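Local coordinates for precorrin-6y methyltransferase/putative decarboxylase (Methanothermobacter thermautotrophicus, PDB 1L3I), which probably methylates C-15 of cobalt-precorrin-6B with S-adenosyl-L-methionine and then decarboxylates C-12, yielding cobalt-precorrin-7 on the anaerobic route to adenosylcobalamin, at residues D5-K9 against M73-H78; N34-V40 against I101-G107. One frame throughout, in Å; residues are numbered along the deposited sequence.

Contact 1. Residues D5-K9 against M73-H78; sequences DEFIK and MNLQRH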
loop_
_atom_site.group_PDB
_atom_site.type_symbol
_atom_site.label_atom_id
_atom_site.label_comp_id
_atom_site.label_asym_id
_atom_site.label_seq_id
_atom_site.Cartn_x
_atom_site.Cartn_y
_atom_site.Cartn_z
ATOM N N ASP A 5 -0.948 21.614 5.395
ATOM C CA ASP A 5 -1.105 22.824 4.601
ATOM C C ASP A 5 -0.994 24.094 5.396
ATOM O O ASP A 5 -1.322 25.166 4.892
ATOM C CB ASP A 5 -2.420 22.811 3.825
ATOM C CG ASP A 5 -3.636 22.774 4.710
ATOM O OD1 ASP A 5 -3.622 23.296 5.852
ATOM O OD2 ASP A 5 -4.638 22.223 4.219
ATOM N N GLU A 6 -0.617 23.958 6.665
ATOM C CA GLU A 6 -0.432 25.111 7.530
ATOM C C GLU A 6 1.050 25.360 7.839
ATOM O O GLU A 6 1.391 25.988 8.844
ATOM C CB GLU A 6 -1.256 24.971 8.797
ATOM C CG GLU A 6 -2.745 25.050 8.529
ATOM C CD GLU A 6 -3.573 25.037 9.801
ATOM O OE1 GLU A 6 -3.000 25.177 10.906
ATOM O OE2 GLU A 6 -4.804 24.883 9.689
ATOM N N PHE A 7 1.905 24.851 6.954
ATOM C CA PHE A 7 3.357 24.997 7.018
ATOM C C PHE A 7 3.764 25.724 5.735
ATOM O O PHE A 7 3.303 25.373 4.647
ATOM C CB PHE A 7 4.039 23.624 7.017
ATOM C CG PHE A 7 3.973 22.911 8.325
ATOM C CD1 PHE A 7 2.887 22.104 8.644
ATOM C CD2 PHE A 7 4.996 23.056 9.257
ATOM C CE1 PHE A 7 2.823 21.454 9.871
ATOM C CE2 PHE A 7 4.940 22.406 10.494
ATOM C CZ PHE A 7 3.853 21.605 10.804
ATOM N N ILE A 8 4.637 26.718 5.835
ATOM C CA ILE A 8 5.069 27.423 4.632
ATOM C C ILE A 8 6.272 26.683 4.080
ATOM O O ILE A 8 7.222 26.366 4.809
ATOM C CB ILE A 8 5.455 28.898 4.906
ATOM C CG1 ILE A 8 4.263 29.665 5.485
ATOM C CG2 ILE A 8 5.859 29.571 3.607
ATOM C CD1 ILE A 8 3.168 29.999 4.467
ATOM N N LYS A 9 6.202 26.348 2.805
ATOM C CA LYS A 9 7.290 25.631 2.166
ATOM C C LYS A 9 8.273 26.532 1.427
ATOM O O LYS A 9 7.877 27.510 0.801
ATOM C CB LYS A 9 6.734 24.608 1.179
ATOM C CG LYS A 9 6.361 23.281 1.789
ATOM C CD LYS A 9 6.181 22.236 0.700
ATOM C CE LYS A 9 4.760 22.219 0.201
ATOM N NZ LYS A 9 3.920 21.607 1.229
HETATM N N MSE A 73 10.435 30.240 11.006
HETATM C CA MSE A 73 9.292 30.928 10.425
HETATM C C MSE A 73 7.987 30.193 10.783
HETATM O O MSE A 73 7.006 30.817 11.192
HETATM C CB MSE A 73 9.479 30.955 8.921
HETATM C CG MSE A 73 8.829 32.111 8.239
HETATM SE SE MSE A 73 8.397 31.561 6.459
HETATM C CE MSE A 73 6.498 31.643 6.639
ATOM N N ASN A 74 7.976 28.870 10.608
ATOM C CA ASN A 74 6.795 28.062 10.926
ATOM C C ASN A 74 6.530 27.988 12.441
ATOM O O ASN A 74 5.374 27.902 12.876
ATOM C CB ASN A 74 6.909 26.659 10.303
ATOM C CG ASN A 74 6.591 26.663 8.811
ATOM O OD1 ASN A 74 5.631 27.293 8.369
ATOM N ND2 ASN A 74 7.401 25.958 8.026
ATOM N N LEU A 75 7.600 28.036 13.236
ATOM C CA LEU A 75 7.469 28.031 14.694
ATOM C C LEU A 75 6.775 29.329 15.110
ATOM O O LEU A 75 5.774 29.316 15.829
ATOM C CB LEU A 75 8.845 27.982 15.346
ATOM C CG LEU A 75 9.533 26.627 15.376
ATOM C CD1 LEU A 75 10.959 26.794 15.874
ATOM C CD2 LEU A 75 8.734 25.712 16.273
ATOM N N GLN A 76 7.282 30.449 14.611
ATOM C CA GLN A 76 6.707 31.742 14.941
ATOM C C GLN A 76 5.246 31.897 14.572
ATOM O O GLN A 76 4.466 32.398 15.373
ATOM C CB GLN A 76 7.488 32.867 14.304
ATOM C CG GLN A 76 6.911 34.208 14.671
ATOM C CD GLN A 76 7.341 35.269 13.719
ATOM O OE1 GLN A 76 8.159 36.128 14.064
ATOM N NE2 GLN A 76 6.826 35.205 12.486
ATOM N N ARG A 77 4.881 31.512 13.355
ATOM C CA ARG A 77 3.488 31.616 12.907
ATOM C C ARG A 77 2.480 30.800 13.743
ATOM O O ARG A 77 1.282 31.071 13.726
ATOM C CB ARG A 77 3.392 31.226 11.433
ATOM C CG ARG A 77 4.019 32.253 10.494
ATOM C CD ARG A 77 4.140 31.719 9.066
ATOM N NE ARG A 77 3.251 30.603 8.809
ATOM C CZ ARG A 77 2.155 30.661 8.058
ATOM N NH1 ARG A 77 1.804 31.803 7.476
ATOM N NH2 ARG A 77 1.406 29.565 7.881
ATOM N N HIS A 78 2.955 29.778 14.441
ATOM C CA HIS A 78 2.052 28.992 15.274
ATOM C C HIS A 78 2.175 29.347 16.761
ATOM O O HIS A 78 1.622 28.651 17.618
ATOM C CB HIS A 78 2.262 27.485 15.050
ATOM C CG HIS A 78 1.775 27.011 13.726
ATOM N ND1 HIS A 78 0.462 26.695 13.479
ATOM C CD2 HIS A 78 2.430 26.851 12.540
ATOM C CE1 HIS A 78 0.313 26.369 12.202
ATOM N NE2 HIS A 78 1.494 26.456 11.617
HETATM O O HOH W 1 3.093 27.901 9.521
#
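Asn74 grips the backbone of Ile8 at both of its polar atoms, a clear case of a side-chain amide pairing with the N-H and C=O of one residue much as a strand neighbour would. Its CB points from helix 65-77 toward the N-terminal loop, and with chi1 at -78° CG stands beside the helix's own backbone N, bringing the amide level with Ile8. Asn74 CG lies 4.0 Å from Phe7 CD2, with the amide plane steeply inclined to the ring. At the tip, Asn74 OD1 accepts the N-H of Ile8 in an almost straight bond (175°), N to OD1 2.8 Å, while Asn74 ND2 gives a hydrogen to Ile8 O at 3.2 Å. ND2 also bonds to Thr44 O, so this one amide reaches both the loop and the cofactor-binding turn.

With an alanine here, Ile8 N and O and Thr44 O lose the amide, and the N-terminal loop would probably be freer to shift.

Two residues before Ile8, Glu6 O accepts from His78 NE2 at 2.8 Å, the oxygen lying nearly in the imidazole plane. A water donates to both Glu6 O and Asn74 OD1 and accepts from Arg77 NE at 2.8 Å, knitting the polar groups together. Ile8 CG1 rests over the centre of the Arg77 guanidinium, 3.5 Å above its plane, while CD1 reaches NH1 of the same group.

Phe7 starts out away from the helix, yet its side chain also touches Leu49 and Pro16. This is loop-to-helix packing in a Rossmann-type methyltransferase, the N-terminal segment lying along the last turn of helix 65-77 beside the S-adenosylmethionine site.

Contact 2. Residues N34-V40 against I101-G107; sequences NDVAVDV and IDIAVVG. With SAH (S-adenosyl-L-homocysteine), chain G.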
loop_
_atom_site.group_PDB
_atom_site.type_symbol
_atom_site.label_atom_id
_atom_site.label_comp_id
_atom_site.label_asym_id
_atom_site.label_seq_id
_atom_site.Cartn_x
_atom_site.Cartn_y
_atom_site.Cartn_z
ATOM N N ASN A 34 8.501 16.894 30.404
ATOM C CA ASN A 34 9.828 17.041 31.003
ATOM C C ASN A 34 10.894 16.404 30.125
ATOM O O ASN A 34 12.016 16.168 30.572
ATOM C CB ASN A 34 9.888 16.383 32.389
ATOM C CG ASN A 34 8.923 17.012 33.375
ATOM O OD1 ASN A 34 8.486 18.161 33.203
ATOM N ND2 ASN A 34 8.560 16.249 34.408
ATOM N N ASP A 35 10.526 16.112 28.880
ATOM C CA ASP A 35 11.448 15.491 27.945
ATOM C C ASP A 35 12.264 16.502 27.180
ATOM O O ASP A 35 11.806 17.613 26.901
ATOM C CB ASP A 35 10.694 14.605 26.949
ATOM C CG ASP A 35 10.280 13.274 27.540
ATOM O OD1 ASP A 35 10.926 12.840 28.518
ATOM O OD2 ASP A 35 9.321 12.647 27.018
ATOM N N VAL A 36 13.477 16.093 26.839
ATOM C CA VAL A 36 14.403 16.908 26.067
ATOM C C VAL A 36 14.507 16.145 24.749
ATOM O O VAL A 36 14.863 14.968 24.743
ATOM C CB VAL A 36 15.799 16.986 26.732
ATOM C CG1 VAL A 36 16.767 17.764 25.843
ATOM C CG2 VAL A 36 15.695 17.630 28.097
ATOM N N ALA A 37 14.163 16.785 23.642
ATOM C CA ALA A 37 14.198 16.108 22.368
ATOM C C ALA A 37 15.121 16.770 21.379
ATOM O O ALA A 37 15.430 17.950 21.503
ATOM C CB ALA A 37 12.790 16.045 21.796
ATOM N N VAL A 38 15.579 15.993 20.402
ATOM C CA VAL A 38 16.424 16.523 19.334
ATOM C C VAL A 38 15.830 16.064 18.007
ATOM O O VAL A 38 15.427 14.909 17.866
ATOM C CB VAL A 38 17.918 16.081 19.444
ATOM C CG1 VAL A 38 18.056 14.585 19.317
ATOM C CG2 VAL A 38 18.743 16.761 18.371
ATOM N N ASP A 39 15.684 17.003 17.079
ATOM C CA ASP A 39 15.163 16.707 15.755
ATOM C C ASP A 39 16.312 16.913 14.783
ATOM O O ASP A 39 16.666 18.045 14.451
ATOM C CB ASP A 39 13.982 17.629 15.421
ATOM C CG ASP A 39 13.355 17.327 14.060
ATOM O OD1 ASP A 39 13.556 16.226 13.520
ATOM O OD2 ASP A 39 12.661 18.196 13.518
ATOM N N VAL A 40 16.949 15.812 14.385
ATOM C CA VAL A 40 18.069 15.855 13.458
ATOM C C VAL A 40 17.542 16.005 12.034
ATOM O O VAL A 40 16.897 15.086 11.500
ATOM C CB VAL A 40 18.935 14.580 13.582
ATOM C CG1 VAL A 40 20.103 14.624 12.627
ATOM C CG2 VAL A 40 19.425 14.414 15.010
ATOM N N ILE A 101 19.461 13.486 25.837
ATOM C CA ILE A 101 18.104 13.507 25.303
ATOM C C ILE A 101 17.225 12.324 25.678
ATOM O O ILE A 101 17.696 11.211 25.878
ATOM C CB ILE A 101 18.147 13.571 23.757
ATOM C CG1 ILE A 101 18.990 12.392 23.240
ATOM C CG2 ILE A 101 18.715 14.920 23.293
ATOM C CD1 ILE A 101 19.094 12.293 21.768
ATOM N N ASP A 102 15.929 12.578 25.716
ATOM C CA ASP A 102 14.940 11.563 26.027
ATOM C C ASP A 102 14.358 11.046 24.718
ATOM O O ASP A 102 13.977 9.878 24.621
ATOM C CB ASP A 102 13.828 12.164 26.871
ATOM C CG ASP A 102 14.324 12.651 28.215
ATOM O OD1 ASP A 102 14.710 11.790 29.040
ATOM O OD2 ASP A 102 14.353 13.882 28.446
ATOM N N ILE A 103 14.288 11.932 23.724
ATOM C CA ILE A 103 13.742 11.606 22.420
ATOM C C ILE A 103 14.663 12.106 21.310
ATOM O O ILE A 103 15.149 13.236 21.347
ATOM C CB ILE A 103 12.354 12.261 22.222
ATOM C CG1 ILE A 103 11.367 11.771 23.278
ATOM C CG2 ILE A 103 11.815 11.988 20.828
ATOM C CD1 ILE A 103 10.116 12.615 23.353
ATOM N N ALA A 104 14.892 11.261 20.317
ATOM C CA ALA A 104 15.710 11.613 19.172
ATOM C C ALA A 104 14.999 11.163 17.890
ATOM O O ALA A 104 14.713 9.972 17.702
ATOM C CB ALA A 104 17.074 10.953 19.266
ATOM N N VAL A 105 14.669 12.130 17.039
ATOM C CA VAL A 105 14.028 11.864 15.750
ATOM C C VAL A 105 15.028 12.257 14.665
ATOM O O VAL A 105 15.529 13.398 14.633
ATOM C CB VAL A 105 12.734 12.678 15.554
ATOM C CG1 VAL A 105 12.155 12.439 14.132
ATOM C CG2 VAL A 105 11.726 12.311 16.651
ATOM N N VAL A 106 15.377 11.302 13.817
ATOM C CA VAL A 106 16.311 11.582 12.743
ATOM C C VAL A 106 15.508 11.743 11.463
ATOM O O VAL A 106 15.085 10.752 10.866
ATOM C CB VAL A 106 17.361 10.454 12.582
ATOM C CG1 VAL A 106 18.420 10.873 11.568
ATOM C CG2 VAL A 106 18.000 10.152 13.921
ATOM N N GLY A 107 15.280 12.994 11.071
ATOM C CA GLY A 107 14.519 13.291 9.867
ATOM C C GLY A 107 15.345 13.335 8.592
ATOM O O GLY A 107 14.777 13.392 7.498
HETATM N N SAH G . 10.908 16.128 8.935
HETATM C CA SAH G . 10.979 17.476 8.361
HETATM C CB SAH G . 11.662 17.468 6.968
HETATM C CG SAH G . 13.124 16.942 7.010
HETATM S SD SAH G . 14.018 16.924 5.451
HETATM C C SAH G . 9.569 18.041 8.264
HETATM O O SAH G . 8.641 17.324 8.676
HETATM O OXT SAH G . 9.413 19.190 7.803
HETATM C "C5'" SAH G . 15.610 16.312 5.946
HETATM C "C4'" SAH G . 16.516 17.380 6.447
HETATM O "O4'" SAH G . 17.742 16.695 6.762
HETATM C "C3'" SAH G . 16.900 18.542 5.404
HETATM O "O3'" SAH G . 16.473 19.911 5.702
HETATM C "C2'" SAH G . 18.431 18.335 5.337
HETATM O "O2'" SAH G . 19.248 19.470 5.010
HETATM C "C1'" SAH G . 18.705 17.708 6.684
HETATM N N9 SAH G . 19.939 16.964 6.898
HETATM C C8 SAH G . 20.396 15.830 6.182
HETATM N N7 SAH G . 21.532 15.406 6.648
HETATM C C5 SAH G . 21.863 16.286 7.704
HETATM C C6 SAH G . 22.948 16.365 8.595
HETATM N N6 SAH G . 23.961 15.492 8.558
HETATM N N1 SAH G . 22.974 17.352 9.533
HETATM C C2 SAH G . 21.961 18.210 9.559
HETATM N N3 SAH G . 20.892 18.240 8.783
HETATM C C4 SAH G . 20.891 17.250 7.868
#
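The centre of the Rossmann-like sheet is built here, where strand 36-40 runs parallel to strand 101-106 and Ala37 to Val40 pair with Ile103 to Val106. Val38 N bonds to Ile103 O, Val105 N to Val38 O at 3.0 Å, and Val40 N to Val105 O at 2.8 Å. The pairing is irregular at its start: Val36 O accepts from both Asp102 N and, at 3.3 Å, Ile103 N. Asp102 then turns its carboxylate back, OD2 taking Val36 N at 2.9 Å through its anti lone pair. Asp35 OD1 lies 3.6 Å from Asp102 OD2; a long, weak ion pair of Asp35 with Arg129 and another of Asp102 with Lys125 may partly offset this.

In the 3-2-1-4-5-7-6 strand order of class I methyltransferases these are strands one and four, the neighbours from which the chain departs to the two sides. Ile101 CD1 meets Val38 CG1 at 3.5 Å; chi1 of Val38 (63°) sets CG1 between its backbone N and carbonyl carbon, where it also touches Ala104 CB. On the other face Ala37 CB packs on Ile103 CB, and Asp39 OD2 is held by Thr48. Past the strand end, Gly107 N bonds to Val40 O at 2.7 Å, and Gly107 O lies 3.4 Å from C5' of the bound S-adenosylhomocysteine.

In the fold
Position in the fold sets the chemistry of the two contacts. Contact 2 is buried near the middle of the chain and consists mostly of backbone bonds, with largely aliphatic side chains on the two faces; contact 1, its centre about 16 Å from the chain centre, is only partly buried and relies on side chains and a water to hold loop backbone. They share no secondary-structure element, and the nearest atoms of contact 1 and contact 2 are about 9 Å apart. Both nevertheless border the cofactor site: 34-40 leads directly into the glycine-rich turn, and 73-78 reaches that same turn through Thr44. Their segments also alternate along the chain, the helix of contact 1 falling between the paired strands of contact 2.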